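Local structure of putative poly(3-hydroxybutyrate) depolymerase LpqC (Bordetella parapertussis 12822, 3D0K) at residues I94-G97 / V98-N102; N112-V116 / D117-Y121. The protein is a putative poly(3-hydroxybutyrate) depolymerase that probably hydrolyses ester bonds as a serine hydrolase built on an alpha-beta-alpha sandwich. All coordinates share one frame; numbering follows the deposited sequence.

Contact 1: residues I94-G97 / V98-N102; sequences IWPG and VESYN. With SO4 (sulfate ion), chain I.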
loop_
_atom_site.group_PDB
_atom_site.type_symbol
_atom_site.label_atom_id
_atom_site.label_comp_id
_atom_site.label_asym_id
_atom_site.label_seq_id
_atom_site.Cartn_x
_atom_site.Cartn_y
_atom_site.Cartn_z
ATOM N N ILE A 94 1.521 10.118 -16.338
ATOM C CA ILE A 94 0.064 9.910 -16.437
ATOM C C ILE A 94 -0.692 10.157 -15.113
ATOM O O ILE A 94 -1.904 10.482 -15.117
ATOM C CB ILE A 94 -0.239 8.489 -16.969
ATOM C CG1 ILE A 94 0.463 8.288 -18.313
ATOM C CG2 ILE A 94 -1.751 8.211 -17.082
ATOM C CD1 ILE A 94 0.488 6.862 -18.817
ATOM N N TRP A 95 0.024 9.996 -13.998
ATOM C CA TRP A 95 -0.556 10.180 -12.654
ATOM C C TRP A 95 0.267 11.212 -11.868
ATOM O O TRP A 95 0.908 10.889 -10.874
ATOM C CB TRP A 95 -0.571 8.844 -11.919
ATOM C CG TRP A 95 -1.364 7.822 -12.641
ATOM C CD1 TRP A 95 -0.929 7.019 -13.670
ATOM C CD2 TRP A 95 -2.727 7.463 -12.397
ATOM N NE1 TRP A 95 -1.950 6.186 -14.087
ATOM C CE2 TRP A 95 -3.061 6.424 -13.324
ATOM C CE3 TRP A 95 -3.703 7.904 -11.485
ATOM C CZ2 TRP A 95 -4.325 5.818 -13.358
ATOM C CZ3 TRP A 95 -4.972 7.307 -11.522
ATOM C CH2 TRP A 95 -5.275 6.283 -12.470
ATOM N N PRO A 96 0.245 12.476 -12.322
ATOM C CA PRO A 96 1.185 13.452 -11.751
ATOM C C PRO A 96 0.882 13.883 -10.298
ATOM O O PRO A 96 -0.276 14.047 -9.908
ATOM C CB PRO A 96 1.073 14.650 -12.729
ATOM C CG PRO A 96 -0.327 14.538 -13.238
ATOM C CD PRO A 96 -0.636 13.087 -13.346
ATOM N N GLY A 97 1.948 14.064 -9.513
ATOM C CA GLY A 97 1.850 14.662 -8.180
ATOM C C GLY A 97 1.292 13.725 -7.118
ATOM O O GLY A 97 0.721 12.662 -7.410
ATOM N N VAL A 98 1.437 14.143 -5.867
ATOM C CA VAL A 98 0.782 13.459 -4.759
ATOM C C VAL A 98 -0.759 13.424 -4.955
ATOM O O VAL A 98 -1.409 12.539 -4.422
ATOM C CB VAL A 98 1.163 14.086 -3.385
ATOM C CG1 VAL A 98 2.702 14.020 -3.168
ATOM C CG2 VAL A 98 0.616 15.510 -3.234
ATOM N N GLU A 99 -1.328 14.375 -5.715
ATOM C CA GLU A 99 -2.782 14.404 -5.920
ATOM C C GLU A 99 -3.300 13.130 -6.591
ATOM O O GLU A 99 -4.391 12.638 -6.243
ATOM C CB GLU A 99 -3.231 15.680 -6.689
ATOM C CG GLU A 99 -3.011 16.981 -5.857
ATOM C CD GLU A 99 -1.567 17.544 -5.953
ATOM O OE1 GLU A 99 -1.389 18.668 -5.440
ATOM O OE2 GLU A 99 -0.637 16.927 -6.568
ATOM N N SER A 100 -2.521 12.575 -7.538
ATOM C CA SER A 100 -3.011 11.462 -8.342
ATOM C C SER A 100 -2.645 10.125 -7.749
ATOM O O SER A 100 -3.335 9.122 -8.008
ATOM C CB SER A 100 -2.425 11.497 -9.773
ATOM O OG SER A 100 -2.620 12.773 -10.385
ATOM N N TYR A 101 -1.517 10.073 -7.052
ATOM C CA TYR A 101 -1.055 8.801 -6.543
ATOM C C TYR A 101 -1.312 8.702 -5.018
ATOM O O TYR A 101 -2.270 8.062 -4.614
ATOM C CB TYR A 101 0.444 8.558 -6.884
ATOM C CG TYR A 101 0.966 7.236 -6.296
ATOM C CD1 TYR A 101 0.312 6.029 -6.579
ATOM C CD2 TYR A 101 2.136 7.200 -5.508
ATOM C CE1 TYR A 101 0.796 4.822 -6.078
ATOM C CE2 TYR A 101 2.635 5.962 -4.970
ATOM C CZ TYR A 101 1.935 4.785 -5.280
ATOM O OH TYR A 101 2.405 3.585 -4.760
ATOM N N ASN A 102 -0.433 9.311 -4.203
ATOM C CA ASN A 102 -0.628 9.377 -2.744
ATOM C C ASN A 102 -2.095 9.620 -2.292
ATOM O O ASN A 102 -2.568 8.980 -1.337
ATOM C CB ASN A 102 0.196 10.494 -2.070
ATOM C CG ASN A 102 1.652 10.546 -2.449
ATOM O OD1 ASN A 102 2.507 10.911 -1.578
ATOM N ND2 ASN A 102 1.970 10.292 -3.715
HETATM S S SO4 I . 4.292 16.655 -5.859
HETATM O O1 SO4 I . 4.757 17.044 -4.520
HETATM O O2 SO4 I . 2.834 16.505 -5.846
HETATM O O3 SO4 I . 4.732 17.701 -6.794
HETATM O O4 SO4 I . 4.938 15.390 -6.232
#

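Contact 2: residues N112-V116 / D117-Y121; sequences NPRHV and DGWTY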
loop_
_atom_site.group_PDB
_atom_site.type_symbol
_atom_site.label_atom_id
_atom_site.label_comp_id
_atom_site.label_asym_id
_atom_site.label_seq_id
_atom_site.Cartn_x
_atom_site.Cartn_y
_atom_site.Cartn_z
ATOM N N ASN A 112 -14.569 18.964 -5.965
ATOM C CA ASN A 112 -15.684 18.180 -5.431
ATOM C C ASN A 112 -15.288 16.716 -5.320
ATOM O O ASN A 112 -14.465 16.232 -6.120
ATOM C CB ASN A 112 -16.906 18.348 -6.298
ATOM C CG ASN A 112 -17.266 19.794 -6.445
ATOM O OD1 ASN A 112 -17.348 20.307 -7.554
ATOM N ND2 ASN A 112 -17.416 20.483 -5.312
ATOM N N PRO A 113 -15.886 16.012 -4.353
ATOM C CA PRO A 113 -15.451 14.615 -4.227
ATOM C C PRO A 113 -15.850 13.734 -5.408
ATOM O O PRO A 113 -16.966 13.865 -5.925
ATOM C CB PRO A 113 -16.127 14.133 -2.936
ATOM C CG PRO A 113 -17.225 15.091 -2.645
ATOM C CD PRO A 113 -16.967 16.380 -3.410
ATOM N N ARG A 114 -14.921 12.909 -5.879
ATOM C CA ARG A 114 -15.229 11.824 -6.823
ATOM C C ARG A 114 -15.752 10.620 -6.006
ATOM O O ARG A 114 -15.420 10.470 -4.819
ATOM C CB ARG A 114 -13.954 11.421 -7.594
ATOM C CG ARG A 114 -13.517 12.479 -8.612
ATOM C CD ARG A 114 -12.197 12.095 -9.336
ATOM N NE ARG A 114 -12.406 10.972 -10.221
ATOM C CZ ARG A 114 -11.852 9.778 -10.043
ATOM N NH1 ARG A 114 -11.043 9.585 -9.010
ATOM N NH2 ARG A 114 -12.083 8.771 -10.909
ATOM N N HIS A 115 -16.569 9.762 -6.622
ATOM C CA HIS A 115 -17.016 8.570 -5.913
ATOM C C HIS A 115 -15.821 7.678 -5.590
ATOM O O HIS A 115 -14.884 7.589 -6.377
ATOM C CB HIS A 115 -18.080 7.760 -6.681
ATOM C CG HIS A 115 -18.719 6.714 -5.817
ATOM N ND1 HIS A 115 -18.064 5.549 -5.444
ATOM C CD2 HIS A 115 -19.916 6.694 -5.175
ATOM C CE1 HIS A 115 -18.842 4.846 -4.639
ATOM N NE2 HIS A 115 -19.972 5.517 -4.463
ATOM N N VAL A 116 -15.857 7.029 -4.431
ATOM C CA VAL A 116 -14.697 6.249 -3.976
ATOM C C VAL A 116 -14.319 5.114 -4.929
ATOM O O VAL A 116 -13.171 4.683 -4.944
ATOM C CB VAL A 116 -14.832 5.701 -2.494
ATOM C CG1 VAL A 116 -14.736 6.806 -1.484
ATOM C CG2 VAL A 116 -16.103 4.876 -2.335
ATOM N N ASP A 117 -15.238 4.613 -5.750
ATOM C CA ASP A 117 -14.753 3.569 -6.636
ATOM C C ASP A 117 -14.008 4.101 -7.842
ATOM O O ASP A 117 -13.419 3.344 -8.604
ATOM C CB ASP A 117 -15.794 2.514 -6.998
ATOM C CG ASP A 117 -17.145 3.033 -7.053
ATOM O OD1 ASP A 117 -17.443 3.903 -7.940
ATOM O OD2 ASP A 117 -17.939 2.536 -6.204
ATOM N N GLY A 118 -13.960 5.423 -7.956
ATOM C CA GLY A 118 -13.173 6.061 -9.000
ATOM C C GLY A 118 -11.777 6.460 -8.537
ATOM O O GLY A 118 -10.964 6.949 -9.343
ATOM N N TRP A 119 -11.507 6.307 -7.246
ATOM C CA TRP A 119 -10.199 6.727 -6.718
ATOM C C TRP A 119 -9.124 5.757 -7.189
ATOM O O TRP A 119 -9.414 4.596 -7.515
ATOM C CB TRP A 119 -10.190 6.841 -5.175
ATOM C CG TRP A 119 -11.149 7.866 -4.587
ATOM C CD1 TRP A 119 -12.139 8.571 -5.244
ATOM C CD2 TRP A 119 -11.206 8.271 -3.228
ATOM N NE1 TRP A 119 -12.801 9.387 -4.352
ATOM C CE2 TRP A 119 -12.239 9.233 -3.115
ATOM C CE3 TRP A 119 -10.459 7.933 -2.084
ATOM C CZ2 TRP A 119 -12.553 9.844 -1.904
ATOM C CZ3 TRP A 119 -10.785 8.545 -0.860
ATOM C CH2 TRP A 119 -11.822 9.479 -0.788
ATOM N N THR A 120 -7.882 6.247 -7.257
ATOM C CA THR A 120 -6.736 5.430 -7.708
ATOM C C THR A 120 -6.676 4.138 -6.855
ATOM O O THR A 120 -6.362 3.052 -7.370
ATOM C CB THR A 120 -5.410 6.203 -7.560
ATOM O OG1 THR A 120 -5.586 7.555 -7.995
ATOM C CG2 THR A 120 -4.244 5.510 -8.404
ATOM N N TYR A 121 -7.015 4.247 -5.562
ATOM C CA TYR A 121 -6.935 3.094 -4.632
ATOM C C TYR A 121 -7.786 1.915 -5.090
ATOM O O TYR A 121 -7.432 0.757 -4.816
ATOM C CB TYR A 121 -7.420 3.477 -3.245
ATOM C CG TYR A 121 -6.771 4.761 -2.697
ATOM C CD1 TYR A 121 -5.417 5.020 -2.920
ATOM C CD2 TYR A 121 -7.532 5.694 -1.974
ATOM C CE1 TYR A 121 -4.830 6.220 -2.450
ATOM C CE2 TYR A 121 -6.967 6.875 -1.476
ATOM C CZ TYR A 121 -5.616 7.122 -1.735
ATOM O OH TYR A 121 -5.059 8.292 -1.190
#

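Contact 1: residues I94-G97 / V98-N102
The turn that leads from the loop after strand 84-89 into the short helix 97-100 is closed by S100, whose hydroxyl reaches back to the carbonyl of P96. S100 OG gives its hydrogen to P96 O at 2.7 Å, the donor tilted 26° from the carbonyl plane. With OG anti to its own carbonyl carbon (chi1 -52°), the hydroxyl is set beside the backbone N of S100, where it meets P96 O, and S100 OG also lies 3.6 Å from P96 CD, at the pyrrolidine ring. S100 CB meanwhile sits against the chain just before the proline, 3.4 Å from W95 C, and S100 CB is within 3.9 Å of W95 CB. The indole continues this packing with CE3 near S100 O, while its NE1 is hydrogen-bonded to P39 O and F90 meets the ring edge-to-face. One residue on, G97 O accepts S100 N at 3.2 Å. A second, weak bond joins Y101 N to G97 O at 3.4 Å. V98 N donates to O2 of a sulfate ion, probably from the crystallisation liquor, at 2.7 Å with an N-H...O angle of 162°. Both methyl groups of V98 touch the same ion. The Y101 side chain leads away from 94-97, its OH bonded to H61 O and Q60 OE1. The V98 N-H and the short turn behind it probably favour the anion, whereas the E99 carboxylate, with OE2 3.6 Å from sulfate O2, would work against it if charged, so the site is likely a weak one.

Contact 2: residues N112-V116 / D117-Y121
R114 reaches the carbonyl of G118 end-on, NH1 and NH2 both donating to G118 O at 2.7 Å. The oxygen lies at the edge of the guanidinium, in its plane, yet both nitrogens approach from the same face of the carbonyl. A bend in the arginine chain at chi3 (69°) turns the group onto this atom, and R105 O takes a further bond from NH1. The backbone of R114 is engaged as well: W119 NE1 donates to R114 O at 2.9 Å. V116 covers one face of that indole, its CA 3.7 Å from the centroid of the five-membered ring in a CH-pi contact and CG1 over the rim of the six-membered ring. These groups belong to a short 3-10 turn (116-118) and its flanks in the loop before helix 122-133, in which G118 N bonds to H115 O at 2.8 Å and W119 N to V116 O at 3.3 Å. At the start of the turn D117 N donates to H115 ND1 at 3.0 Å, nearly straight and in the imidazole plane. The D117 carboxylate runs nearly parallel to the imidazole (planes 19° apart) but offset from it. Farther out, R126 NH2 holds D117 O, Q161 NE2 holds V116 O, and F186 and helix 149-160 pack against W119.

How the contacts relate
Contact 1 precedes contact 2 along the chain, and their centres stand 13 Å apart, yet the end of one meets the end of the other. T120 OG1 and S100 O are 2.7 Å apart and Y121 OH and N102 O 2.6 Å, each a probable hydrogen bond, so two backbone carbonyls of 98-102 find side-chain partners in 117-121. T120 OG1 also packs against W95 CZ3 at 3.6 Å. Y101 and Y121 both meet F153 of helix 149-160, which follows the probable nucleophile elbow at S148. Y101 touches that elbow and lies near the presumed S148-H271-D216 triad, whereas contact 2 is mostly at the surface.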